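Local coordinates for L-fuculose phosphate aldolase (Streptococcus pneumoniae, PDB 4C24), which belongs to the class II aldolase and adducin family of AraD-like proteins and carries a bound zinc ion, at residues A[35-47]-A[59-71]. Residues are numbered along the deposited sequence; the frame is centred on the assembly and turned at random. Where two conformers were deposited one is given.
Sequences VFDREKQLMAITP and DIVVMDINGNVVE
Phe36 meets Ile65 through the far end of its ring, where CZ lies 3.4 Å from Ile65 CD1; with Ile65 CG1 anti to the backbone N (chi1 -164°), the side chain reaches back to the ring, which also stacks with Tyr87. The edge of the same ring receives Gln41 OE1, while Gln41 NE2 gives a nearly straight bond to Arg38 O, fixing the amide beside the turn. At the backbone of Gln41 a water replaces direct pairing, donating to Gln41 O and accepting from Ile65 N. Leu42 turns to the face shared with Ala44 and Val62: its CB packs on Val62 CG1 at 4.0 Å, and its CD2 reaches Val70 CG2 in the next strand. Met43 and Met63 form a hydrogen-bonded antiparallel pair, each N 2.8 Å from the other's O. Their side chains run alongside one another, and the bend at the end of Met43 (chi3 74°) brings CE to 3.6 Å from Met63 SD, on the face covered by helix 80-89. Ala44 sets CB against Ile60 CG2, and both side chains touch Leu13 of helix 7-22. Ile45 and Val61 form a second hydrogen-bonded pair, N to O in both directions, and Ile45 CG2 stands 4.1 Å from Met63 CE. Past the paired strands, Thr46 CG2 touches Ile60 CD1, and Pro47 packs its ring against the backbone of Asp59, CB 3.2 Å from Asp59 O, a close van der Waals approach. Strands 42-45 and 61-64 thus make an antiparallel pair, flanked by 32-37 and 69-71, in the mixed sheet with helices on both faces that forms the core of this AraD-like aldolase fold.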
# COMPACT_ATOMS: atom_id res chain seq x y z
N VAL A 35 28.67 4.54 6.10
CA VAL A 35 29.11 4.61 7.49
C VAL A 35 30.47 5.27 7.52
O VAL A 35 31.27 5.14 6.58
CB VAL A 35 29.22 3.23 8.19
CG1 VAL A 35 27.85 2.72 8.62
CG2 VAL A 35 29.98 2.23 7.32
N PHE A 36 30.73 5.98 8.61
CA PHE A 36 32.02 6.61 8.83
C PHE A 36 32.68 6.03 10.08
O PHE A 36 32.08 5.99 11.15
CB PHE A 36 31.84 8.13 9.00
CG PHE A 36 33.13 8.90 8.89
CD1 PHE A 36 33.78 9.02 7.67
CD2 PHE A 36 33.69 9.50 10.02
CE1 PHE A 36 34.97 9.73 7.56
CE2 PHE A 36 34.89 10.21 9.91
CZ PHE A 36 35.52 10.31 8.69
N ASP A 37 33.91 5.56 9.91
CA ASP A 37 34.70 5.04 11.02
C ASP A 37 35.53 6.21 11.52
O ASP A 37 36.42 6.69 10.79
CB ASP A 37 35.57 3.89 10.48
CG ASP A 37 36.42 3.23 11.54
OD1 ASP A 37 36.89 3.89 12.49
OD2 ASP A 37 36.63 2.00 11.40
N ARG A 38 35.24 6.70 12.73
CA ARG A 38 35.94 7.89 13.27
C ARG A 38 37.40 7.67 13.65
O ARG A 38 38.20 8.60 13.59
CB ARG A 38 35.20 8.45 14.50
CG ARG A 38 33.83 9.01 14.18
CD ARG A 38 33.94 10.42 13.64
NE ARG A 38 32.63 10.83 13.16
CZ ARG A 38 32.39 11.93 12.46
NH1 ARG A 38 33.38 12.76 12.16
NH2 ARG A 38 31.15 12.18 12.07
N GLU A 39 37.73 6.45 14.05
CA GLU A 39 39.10 6.14 14.46
C GLU A 39 39.97 6.12 13.21
O GLU A 39 41.06 6.71 13.18
CB GLU A 39 39.16 4.79 15.20
N LYS A 40 39.46 5.48 12.17
CA LYS A 40 40.17 5.34 10.90
C LYS A 40 40.00 6.54 9.96
O LYS A 40 40.81 6.75 9.07
CB LYS A 40 39.76 4.07 10.17
CG LYS A 40 40.00 2.79 10.96
CD LYS A 40 39.72 1.56 10.12
CE LYS A 40 39.77 0.30 10.98
NZ LYS A 40 38.48 0.11 11.70
N GLN A 41 38.95 7.33 10.20
CA GLN A 41 38.57 8.44 9.33
C GLN A 41 38.33 7.98 7.89
O GLN A 41 38.82 8.58 6.93
CB GLN A 41 39.63 9.56 9.40
CG GLN A 41 39.76 10.16 10.79
CD GLN A 41 38.64 11.14 11.10
OE1 GLN A 41 38.46 12.13 10.39
NE2 GLN A 41 37.89 10.88 12.16
N LEU A 42 37.56 6.91 7.75
CA LEU A 42 37.22 6.34 6.46
C LEU A 42 35.72 6.26 6.35
O LEU A 42 35.05 5.86 7.32
CB LEU A 42 37.78 4.92 6.33
CG LEU A 42 39.31 4.84 6.26
CD1 LEU A 42 39.71 3.37 6.25
CD2 LEU A 42 39.82 5.57 5.03
N MET A 43 35.20 6.61 5.16
CA MET A 43 33.81 6.35 4.85
C MET A 43 33.67 5.10 3.97
O MET A 43 34.35 4.98 2.97
CB MET A 43 33.19 7.59 4.15
CG MET A 43 31.74 7.38 3.77
SD MET A 43 31.00 8.82 2.96
CE MET A 43 31.74 8.76 1.35
N ALA A 44 32.75 4.21 4.34
CA ALA A 44 32.36 3.13 3.46
C ALA A 44 30.99 3.47 2.89
O ALA A 44 30.08 3.82 3.64
CB ALA A 44 32.32 1.82 4.22
N ILE A 45 30.83 3.33 1.59
CA ILE A 45 29.60 3.76 0.94
C ILE A 45 29.17 2.76 -0.13
O ILE A 45 29.99 2.06 -0.71
CB ILE A 45 29.77 5.19 0.38
CG1 ILE A 45 28.41 5.73 -0.06
CG2 ILE A 45 30.79 5.24 -0.74
CD1 ILE A 45 28.36 7.25 -0.22
N THR A 46 27.87 2.66 -0.38
CA THR A 46 27.37 1.82 -1.47
C THR A 46 27.81 2.31 -2.83
O THR A 46 28.10 3.50 -3.00
CB THR A 46 25.84 1.68 -1.36
OG1 THR A 46 25.27 3.01 -1.29
CG2 THR A 46 25.48 0.92 -0.10
N PRO A 47 27.88 1.41 -3.83
CA PRO A 47 28.36 1.78 -5.15
C PRO A 47 27.25 2.39 -6.00
O PRO A 47 26.06 2.21 -5.67
CB PRO A 47 28.76 0.43 -5.75
CG PRO A 47 27.73 -0.48 -5.16
CD PRO A 47 27.63 -0.04 -3.73
N ASP A 59 31.81 -4.62 -3.81
CA ASP A 59 31.26 -3.44 -4.51
C ASP A 59 31.23 -2.21 -3.61
O ASP A 59 31.07 -1.07 -4.12
CB ASP A 59 29.81 -3.68 -4.96
CG ASP A 59 29.69 -4.72 -6.07
OD1 ASP A 59 30.51 -4.71 -7.02
OD2 ASP A 59 28.73 -5.52 -5.99
N ILE A 60 31.33 -2.41 -2.30
CA ILE A 60 31.39 -1.28 -1.34
C ILE A 60 32.67 -0.51 -1.58
O ILE A 60 33.74 -1.07 -1.82
CB ILE A 60 31.26 -1.70 0.16
CG1 ILE A 60 29.94 -2.46 0.39
CG2 ILE A 60 31.42 -0.51 1.13
CD1 ILE A 60 28.69 -1.63 0.14
N VAL A 61 32.54 0.81 -1.58
CA VAL A 61 33.66 1.68 -1.84
C VAL A 61 34.07 2.34 -0.54
O VAL A 61 33.21 2.78 0.25
CB VAL A 61 33.33 2.77 -2.90
CG1 VAL A 61 34.52 3.68 -3.09
CG2 VAL A 61 32.94 2.14 -4.24
N VAL A 62 35.37 2.39 -0.30
CA VAL A 62 35.88 2.99 0.93
C VAL A 62 36.71 4.19 0.54
O VAL A 62 37.53 4.13 -0.38
CB VAL A 62 36.73 1.99 1.75
CG1 VAL A 62 37.20 2.62 3.06
CG2 VAL A 62 35.88 0.76 2.04
N MET A 63 36.46 5.31 1.21
CA MET A 63 37.07 6.57 0.88
C MET A 63 37.68 7.21 2.10
O MET A 63 37.16 7.04 3.19
CB MET A 63 35.93 7.48 0.47
CG MET A 63 36.13 8.22 -0.81
SD MET A 63 34.53 9.02 -0.97
CE MET A 63 33.72 7.85 -2.04
N ASP A 64 38.73 7.99 1.93
CA ASP A 64 39.25 8.81 3.02
C ASP A 64 38.46 10.13 3.14
O ASP A 64 37.54 10.38 2.37
CB ASP A 64 40.77 9.00 2.89
CG ASP A 64 41.18 10.05 1.86
OD1 ASP A 64 40.30 10.75 1.27
OD2 ASP A 64 42.40 10.20 1.62
N ILE A 65 38.81 10.93 4.14
CA ILE A 65 37.99 12.10 4.50
C ILE A 65 37.97 13.14 3.39
O ILE A 65 37.07 13.98 3.36
CB ILE A 65 38.43 12.74 5.83
CG1 ILE A 65 37.35 13.69 6.37
CG2 ILE A 65 39.75 13.50 5.68
CD1 ILE A 65 36.08 12.99 6.75
N ASN A 66 38.94 13.08 2.47
CA ASN A 66 38.96 13.99 1.31
C ASN A 66 38.39 13.38 0.02
O ASN A 66 38.49 13.96 -1.07
CB ASN A 66 40.36 14.55 1.14
CG ASN A 66 40.74 15.44 2.29
OD1 ASN A 66 40.11 16.47 2.51
ND2 ASN A 66 41.74 15.04 3.06
N GLY A 67 37.78 12.21 0.15
CA GLY A 67 37.15 11.58 -0.99
C GLY A 67 38.05 10.79 -1.90
O GLY A 67 37.66 10.47 -3.03
N ASN A 68 39.24 10.43 -1.41
CA ASN A 68 40.13 9.57 -2.19
C ASN A 68 39.75 8.14 -1.91
O ASN A 68 39.68 7.72 -0.75
CB ASN A 68 41.56 9.80 -1.77
CG ASN A 68 42.02 11.21 -2.05
OD1 ASN A 68 42.19 11.60 -3.18
ND2 ASN A 68 42.22 11.97 -0.99
N VAL A 69 39.46 7.43 -2.99
CA VAL A 69 39.07 6.02 -2.89
C VAL A 69 40.29 5.19 -2.49
O VAL A 69 41.35 5.31 -3.10
CB VAL A 69 38.49 5.50 -4.21
CG1 VAL A 69 38.19 4.00 -4.09
CG2 VAL A 69 37.22 6.25 -4.53
N VAL A 70 40.12 4.39 -1.45
CA VAL A 70 41.21 3.54 -0.96
C VAL A 70 40.86 2.05 -1.04
O VAL A 70 41.77 1.19 -0.99
CB VAL A 70 41.65 3.95 0.47
CG1 VAL A 70 42.38 5.29 0.42
CG2 VAL A 70 40.45 3.99 1.42
N GLU A 71 39.59 1.70 -1.14
CA GLU A 71 39.19 0.30 -1.42
C GLU A 71 38.01 0.27 -2.35
O GLU A 71 37.12 1.08 -2.21
CB GLU A 71 38.78 -0.41 -0.13
CG GLU A 71 39.89 -0.88 0.77
CD GLU A 71 39.48 -2.06 1.65
OE1 GLU A 71 38.31 -2.13 2.10
OE2 GLU A 71 40.35 -2.93 1.91
O HOH W 1 40.81 10.12 6.06